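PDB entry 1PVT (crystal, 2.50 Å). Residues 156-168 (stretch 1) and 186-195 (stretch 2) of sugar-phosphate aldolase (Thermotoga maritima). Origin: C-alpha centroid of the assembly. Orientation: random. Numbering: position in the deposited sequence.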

ATOM      1  N   ILE A 156      -0.812  -2.344  19.268  1.00 73.58           N
ATOM      2  CA  ILE A 156      -0.620  -3.723  18.838  1.00 72.20           C
ATOM      3  C   ILE A 156      -0.169  -3.815  17.385  1.00 72.90           C
ATOM      4  O   ILE A 156       0.869  -4.394  17.086  1.00 73.55           O
ATOM      5  CB  ILE A 156      -1.933  -4.532  18.972  1.00 71.06           C
ATOM      6  CG1 ILE A 156      -2.378  -4.575  20.436  1.00 69.45           C
ATOM      7  CG2 ILE A 156      -1.745  -5.935  18.403  1.00 70.52           C
ATOM      8  CD1 ILE A 156      -3.758  -5.174  20.641  1.00 69.16           C
ATOM      9  N   PHE A 157      -0.959  -3.257  16.479  1.00 73.51           N
ATOM     10  CA  PHE A 157      -0.611  -3.316  15.072  1.00 75.02           C
ATOM     11  C   PHE A 157       0.566  -2.405  14.729  1.00 75.74           C
ATOM     12  O   PHE A 157       1.216  -2.575  13.692  1.00 76.18           O
ATOM     13  CB  PHE A 157      -1.827  -2.960  14.214  1.00 76.38           C
ATOM     14  CG  PHE A 157      -2.933  -3.984  14.261  1.00 77.17           C
ATOM     15  CD1 PHE A 157      -3.642  -4.215  15.438  1.00 76.93           C
ATOM     16  CD2 PHE A 157      -3.281  -4.703  13.117  1.00 77.15           C
ATOM     17  CE1 PHE A 157      -4.690  -5.145  15.475  1.00 77.01           C
ATOM     18  CE2 PHE A 157      -4.329  -5.636  13.144  1.00 77.38           C
ATOM     19  CZ  PHE A 157      -5.034  -5.857  14.324  1.00 76.68           C
ATOM     20  N   PHE A 158       0.843  -1.436  15.595  1.00 76.12           N
ATOM     21  CA  PHE A 158       1.958  -0.525  15.357  1.00 76.54           C
ATOM     22  C   PHE A 158       2.743  -0.363  16.623  1.00 77.89           C
ATOM     23  O   PHE A 158       2.686   0.682  17.277  1.00 77.89           O
ATOM     24  CB  PHE A 158       1.459   0.830  14.895  1.00 75.26           C
ATOM     25  CG  PHE A 158       0.456   0.736  13.816  1.00 73.68           C
ATOM     26  CD1 PHE A 158      -0.890   0.596  14.121  1.00 73.56           C
ATOM     27  CD2 PHE A 158       0.854   0.711  12.492  1.00 72.34           C
ATOM     28  CE1 PHE A 158      -1.827   0.428  13.118  1.00 73.34           C
ATOM     29  CE2 PHE A 158      -0.073   0.545  11.483  1.00 71.96           C
ATOM     30  CZ  PHE A 158      -1.418   0.402  11.794  1.00 72.79           C
ATOM     31  N   PRO A 159       3.475  -1.414  17.004  1.00 79.62           N
ATOM     32  CA  PRO A 159       4.295  -1.407  18.210  1.00 81.39           C
ATOM     33  C   PRO A 159       5.298  -0.258  18.128  1.00 83.57           C
ATOM     34  O   PRO A 159       5.490   0.483  19.093  1.00 83.75           O
ATOM     35  CB  PRO A 159       4.959  -2.780  18.174  1.00 80.51           C
ATOM     36  CG  PRO A 159       3.921  -3.623  17.505  1.00 79.53           C
ATOM     37  CD  PRO A 159       3.509  -2.737  16.359  1.00 79.67           C
ATOM     38  N   GLN A 160       5.932  -0.099  16.970  1.00 85.94           N
ATOM     39  CA  GLN A 160       6.895   0.987  16.794  1.00 88.11           C
ATOM     40  C   GLN A 160       6.189   2.315  16.489  1.00 87.52           C
ATOM     41  O   GLN A 160       6.674   3.393  16.866  1.00 88.47           O
ATOM     42  CB  GLN A 160       7.883   0.660  15.666  1.00 90.74           C
ATOM     43  CG  GLN A 160       9.139  -0.108  16.105  1.00 94.42           C
ATOM     44  CD  GLN A 160       8.849  -1.527  16.594  1.00 96.12           C
ATOM     45  OE1 GLN A 160       8.275  -1.725  17.674  1.00 97.04           O
ATOM     46  NE2 GLN A 160       9.246  -2.523  15.794  1.00 96.68           N
ATOM     47  N   GLY A 161       5.042   2.235  15.816  1.00 85.52           N
ATOM     48  CA  GLY A 161       4.314   3.441  15.470  1.00 81.94           C
ATOM     49  C   GLY A 161       4.436   3.697  13.985  1.00 79.36           C
ATOM     50  O   GLY A 161       4.768   2.786  13.225  1.00 78.64           O
ATOM     51  N   ILE A 162       4.193   4.936  13.570  1.00 77.49           N
ATOM     52  CA  ILE A 162       4.246   5.292  12.153  1.00 76.33           C
ATOM     53  C   ILE A 162       5.119   6.495  11.839  1.00 74.60           C
ATOM     54  O   ILE A 162       5.508   7.244  12.732  1.00 74.46           O
ATOM     55  CB  ILE A 162       2.835   5.603  11.613  1.00 76.71           C
ATOM     56  CG1 ILE A 162       2.094   6.496  12.610  1.00 76.70           C
ATOM     57  CG2 ILE A 162       2.073   4.320  11.370  1.00 77.51           C
ATOM     58  CD1 ILE A 162       0.706   6.881  12.180  1.00 76.55           C
ATOM     59  N   SER A 163       5.398   6.685  10.555  1.00 72.46           N
ATOM     60  CA  SER A 163       6.216   7.802  10.112  1.00 71.54           C
ATOM     61  C   SER A 163       5.597   8.473   8.892  1.00 71.05           C
ATOM     62  O   SER A 163       4.950   7.820   8.070  1.00 70.83           O
ATOM     63  CB  SER A 163       7.616   7.308   9.772  1.00 71.38           C
ATOM     64  OG  SER A 163       7.546   6.277   8.805  1.00 71.86           O
ATOM     65  N   VAL A 164       5.793   9.782   8.783  1.00 70.69           N
ATOM     66  CA  VAL A 164       5.258  10.538   7.663  1.00 70.09           C
ATOM     67  C   VAL A 164       6.349  10.654   6.620  1.00 71.50           C
ATOM     68  O   VAL A 164       7.523  10.536   6.941  1.00 71.37           O
ATOM     69  CB  VAL A 164       4.837  11.947   8.095  1.00 68.46           C
ATOM     70  CG1 VAL A 164       4.217  12.677   6.928  1.00 67.51           C
ATOM     71  CG2 VAL A 164       3.864  11.866   9.248  1.00 66.60           C
ATOM     72  N   VAL A 165       5.962  10.888   5.373  1.00 74.25           N
ATOM     73  CA  VAL A 165       6.925  11.009   4.286  1.00 77.54           C
ATOM     74  C   VAL A 165       6.612  12.198   3.376  1.00 80.65           C
ATOM     75  O   VAL A 165       5.539  12.258   2.773  1.00 81.06           O
ATOM     76  CB  VAL A 165       6.944   9.725   3.427  1.00 77.08           C
ATOM     77  CG1 VAL A 165       7.829   9.923   2.204  1.00 76.58           C
ATOM     78  CG2 VAL A 165       7.438   8.555   4.257  1.00 76.85           C
ATOM     79  N   GLU A 166       7.552  13.139   3.275  1.00 84.02           N
ATOM     80  CA  GLU A 166       7.373  14.319   2.430  1.00 86.61           C
ATOM     81  C   GLU A 166       7.140  13.850   0.996  1.00 87.17           C
ATOM     82  O   GLU A 166       8.050  13.346   0.331  1.00 87.11           O
ATOM     83  CB  GLU A 166       8.606  15.228   2.479  1.00 88.51           C
ATOM     84  CG  GLU A 166       9.478  15.085   3.728  1.00 92.34           C
ATOM     85  CD  GLU A 166      10.295  13.788   3.738  1.00 94.84           C
ATOM     86  OE1 GLU A 166      10.941  13.480   2.706  1.00 95.62           O
ATOM     87  OE2 GLU A 166      10.298  13.084   4.777  1.00 95.56           O
ATOM     88  N   PHE A 167       5.906  14.018   0.535  1.00 88.10           N
ATOM     89  CA  PHE A 167       5.501  13.613  -0.802  1.00 88.61           C
ATOM     90  C   PHE A 167       6.013  14.600  -1.847  1.00 88.28           C
ATOM     91  O   PHE A 167       5.671  15.783  -1.807  1.00 87.92           O
ATOM     92  CB  PHE A 167       3.974  13.548  -0.867  1.00 89.84           C
ATOM     93  CG  PHE A 167       3.447  12.707  -1.995  1.00 91.10           C
ATOM     94  CD1 PHE A 167       3.117  11.371  -1.788  1.00 91.36           C
ATOM     95  CD2 PHE A 167       3.285  13.248  -3.267  1.00 91.24           C
ATOM     96  CE1 PHE A 167       2.631  10.586  -2.833  1.00 92.10           C
ATOM     97  CE2 PHE A 167       2.799  12.470  -4.318  1.00 91.72           C
ATOM     98  CZ  PHE A 167       2.471  11.137  -4.100  1.00 91.70           C
ATOM     99  N   GLU A 168       6.815  14.108  -2.787  1.00 88.51           N
ATOM    100  CA  GLU A 168       7.368  14.963  -3.833  1.00 89.59           C
ATOM    101  C   GLU A 168       6.908  14.547  -5.231  1.00 89.95           C
ATOM    102  O   GLU A 168       6.198  15.289  -5.915  1.00 89.82           O
ATOM    103  CB  GLU A 168       8.901  14.930  -3.788  1.00 89.80           C
ATOM    104  CG  GLU A 168       9.540  15.283  -2.440  1.00 90.82           C
ATOM    105  CD  GLU A 168       9.406  16.752  -2.066  1.00 91.26           C
ATOM    106  OE1 GLU A 168       9.566  17.613  -2.959  1.00 91.12           O
ATOM    107  OE2 GLU A 168       9.160  17.046  -0.873  1.00 90.97           O
ATOM    108  N   LYS A 186       8.838  -0.756  10.400  1.00 88.67           N
ATOM    109  CA  LYS A 186       7.529  -0.222  10.751  1.00 84.77           C
ATOM    110  C   LYS A 186       6.463  -0.812   9.833  1.00 82.62           C
ATOM    111  O   LYS A 186       6.775  -1.278   8.734  1.00 82.00           O
ATOM    112  CB  LYS A 186       7.546   1.306  10.647  1.00 83.73           C
ATOM    113  CG  LYS A 186       8.486   1.951  11.649  1.00 82.57           C
ATOM    114  CD  LYS A 186       8.144   3.402  11.899  1.00 80.55           C
ATOM    115  CE  LYS A 186       8.789   3.883  13.187  1.00 79.29           C
ATOM    116  NZ  LYS A 186       8.393   5.277  13.519  1.00 79.14           N
ATOM    117  N   ASP A 187       5.207  -0.805  10.274  1.00 80.05           N
ATOM    118  CA  ASP A 187       4.158  -1.369   9.442  1.00 77.42           C
ATOM    119  C   ASP A 187       3.207  -0.407   8.745  1.00 75.03           C
ATOM    120  O   ASP A 187       2.133  -0.817   8.302  1.00 74.97           O
ATOM    121  CB  ASP A 187       3.354  -2.400  10.224  1.00 79.08           C
ATOM    122  CG  ASP A 187       3.906  -3.806  10.057  1.00 81.18           C
ATOM    123  OD1 ASP A 187       4.566  -4.075   9.025  1.00 81.95           O
ATOM    124  OD2 ASP A 187       3.669  -4.648  10.949  1.00 82.81           O
ATOM    125  N   ALA A 188       3.604   0.858   8.617  1.00 71.85           N
ATOM    126  CA  ALA A 188       2.774   1.852   7.946  1.00 68.36           C
ATOM    127  C   ALA A 188       3.476   3.196   7.775  1.00 66.57           C
ATOM    128  O   ALA A 188       4.162   3.674   8.679  1.00 66.67           O
ATOM    129  CB  ALA A 188       1.470   2.045   8.712  1.00 67.53           C
ATOM    130  N   VAL A 189       3.293   3.800   6.606  1.00 64.48           N
ATOM    131  CA  VAL A 189       3.878   5.098   6.315  1.00 63.30           C
ATOM    132  C   VAL A 189       2.800   6.011   5.776  1.00 62.48           C
ATOM    133  O   VAL A 189       2.049   5.620   4.886  1.00 62.79           O
ATOM    134  CB  VAL A 189       5.001   4.991   5.269  1.00 63.54           C
ATOM    135  CG1 VAL A 189       5.113   6.295   4.469  1.00 62.74           C
ATOM    136  CG2 VAL A 189       6.317   4.700   5.970  1.00 63.93           C
ATOM    137  N   LEU A 190       2.725   7.224   6.316  1.00 61.68           N
ATOM    138  CA  LEU A 190       1.733   8.195   5.872  1.00 62.04           C
ATOM    139  C   LEU A 190       2.371   9.145   4.892  1.00 63.29           C
ATOM    140  O   LEU A 190       3.250   9.906   5.281  1.00 64.40           O
ATOM    141  CB  LEU A 190       1.215   9.016   7.048  1.00 59.97           C
ATOM    142  CG  LEU A 190       0.243   8.372   8.018  1.00 58.74           C
ATOM    143  CD1 LEU A 190       0.272   9.164   9.294  1.00 58.22           C
ATOM    144  CD2 LEU A 190      -1.158   8.321   7.428  1.00 57.67           C
ATOM    145  N   TRP A 191       1.958   9.097   3.626  1.00 64.66           N
ATOM    146  CA  TRP A 191       2.503  10.029   2.641  1.00 65.55           C
ATOM    147  C   TRP A 191       1.744  11.301   2.902  1.00 67.90           C
ATOM    148  O   TRP A 191       0.607  11.457   2.464  1.00 67.80           O
ATOM    149  CB  TRP A 191       2.239   9.589   1.202  1.00 63.11           C
ATOM    150  CG  TRP A 191       2.960   8.352   0.789  1.00 61.96           C
ATOM    151  CD1 TRP A 191       3.932   7.686   1.490  1.00 61.66           C
ATOM    152  CD2 TRP A 191       2.763   7.616  -0.422  1.00 60.74           C
ATOM    153  NE1 TRP A 191       4.346   6.580   0.784  1.00 61.29           N
ATOM    154  CE2 TRP A 191       3.644   6.515  -0.393  1.00 60.76           C
ATOM    155  CE3 TRP A 191       1.924   7.779  -1.526  1.00 59.43           C
ATOM    156  CZ2 TRP A 191       3.709   5.585  -1.428  1.00 60.25           C
ATOM    157  CZ3 TRP A 191       1.990   6.854  -2.553  1.00 60.61           C
ATOM    158  CH2 TRP A 191       2.877   5.771  -2.496  1.00 60.35           C
ATOM    159  N   ASP A 192       2.373  12.203   3.641  1.00 71.08           N
ATOM    160  CA  ASP A 192       1.748  13.460   3.992  1.00 73.57           C
ATOM    161  C   ASP A 192       0.991  14.068   2.821  1.00 73.98           C
ATOM    162  O   ASP A 192       1.569  14.337   1.767  1.00 74.18           O
ATOM    163  CB  ASP A 192       2.799  14.442   4.509  1.00 75.94           C
ATOM    164  CG  ASP A 192       2.184  15.728   5.014  1.00 77.82           C
ATOM    165  OD1 ASP A 192       1.730  16.527   4.167  1.00 78.96           O
ATOM    166  OD2 ASP A 192       2.143  15.929   6.254  1.00 79.38           O
ATOM    167  N   LYS A 193      -0.314  14.250   3.023  1.00 74.50           N
ATOM    168  CA  LYS A 193      -1.203  14.841   2.032  1.00 74.83           C
ATOM    169  C   LYS A 193      -1.684  13.849   0.965  1.00 74.11           C
ATOM    170  O   LYS A 193      -2.566  14.171   0.168  1.00 75.17           O
ATOM    171  CB  LYS A 193      -0.500  16.021   1.357  1.00 76.27           C
ATOM    172  CG  LYS A 193      -1.417  17.152   0.953  1.00 79.17           C
ATOM    173  CD  LYS A 193      -1.860  17.954   2.163  1.00 81.00           C
ATOM    174  CE  LYS A 193      -2.736  19.127   1.743  1.00 81.83           C
ATOM    175  NZ  LYS A 193      -3.050  20.043   2.881  1.00 83.12           N
ATOM    176  N   HIS A 194      -1.119  12.644   0.952  1.00 72.11           N
ATOM    177  CA  HIS A 194      -1.497  11.647  -0.049  1.00 69.66           C
ATOM    178  C   HIS A 194      -1.838  10.287   0.533  1.00 67.43           C
ATOM    179  O   HIS A 194      -1.355   9.253   0.064  1.00 67.26           O
ATOM    180  CB  HIS A 194      -0.376  11.485  -1.076  1.00 70.37           C
ATOM    181  CG  HIS A 194       0.021  12.766  -1.732  1.00 71.08           C
ATOM    182  ND1 HIS A 194      -0.174  13.005  -3.074  1.00 72.44           N
ATOM    183  CD2 HIS A 194       0.562  13.897  -1.221  1.00 71.25           C
ATOM    184  CE1 HIS A 194       0.226  14.232  -3.361  1.00 72.60           C
ATOM    185  NE2 HIS A 194       0.677  14.794  -2.253  1.00 71.94           N
ATOM    186  N   GLY A 195      -2.668  10.286   1.562  1.00 64.27           N
ATOM    187  CA  GLY A 195      -3.066   9.027   2.149  1.00 60.33           C
ATOM    188  C   GLY A 195      -2.007   8.215   2.864  1.00 57.11           C
ATOM    189  O   GLY A 195      -1.048   8.740   3.427  1.00 57.00           O
TER

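What holds the two backbones together? They run as parallel strands, and the bonds straddle Val164: Leu190 N donates to Ser163 O at 2.9 Å and 164°, while Val165 N donates to Leu190 O, also at 2.9 Å but more bent, at 140°. Leu190 thus uses both its amide and its carbonyl. A weak bond from Asp192 N to Val165 O, 3.3 Å long, follows.

Do the alpha carbons add to this ladder? Two do: Val189 CA lies 3.4 Å from Ser163 O, and Val164 CA 3.2 Å from Leu190 O, so each of these carbonyls meets a CA-H as well as an amide.

How do side chains pack along the strands? Val164 and Leu190 share one face of the sheet; Ser163 and Val189 lie on the other, where Val165 CG2 comes within 3.2 Å of Val189 CG1, a tight contact. Before the strand, Ile162 reaches Ala188 (CG2 to CB, 3.6 Å) and Leu190 (CD1 to CD1, 3.7 Å).

What closes the far end? Phe167 stacks face-to-face on His194, their planes 5° apart and ring centroids 3.3 Å. His194 is the last residue of a type II turn that starts at Trp191, and its CA-to-CB bond points toward the first stretch. Phe167 CE1 also approaches Trp191 CE3 at 3.2 Å, with the rings oblique.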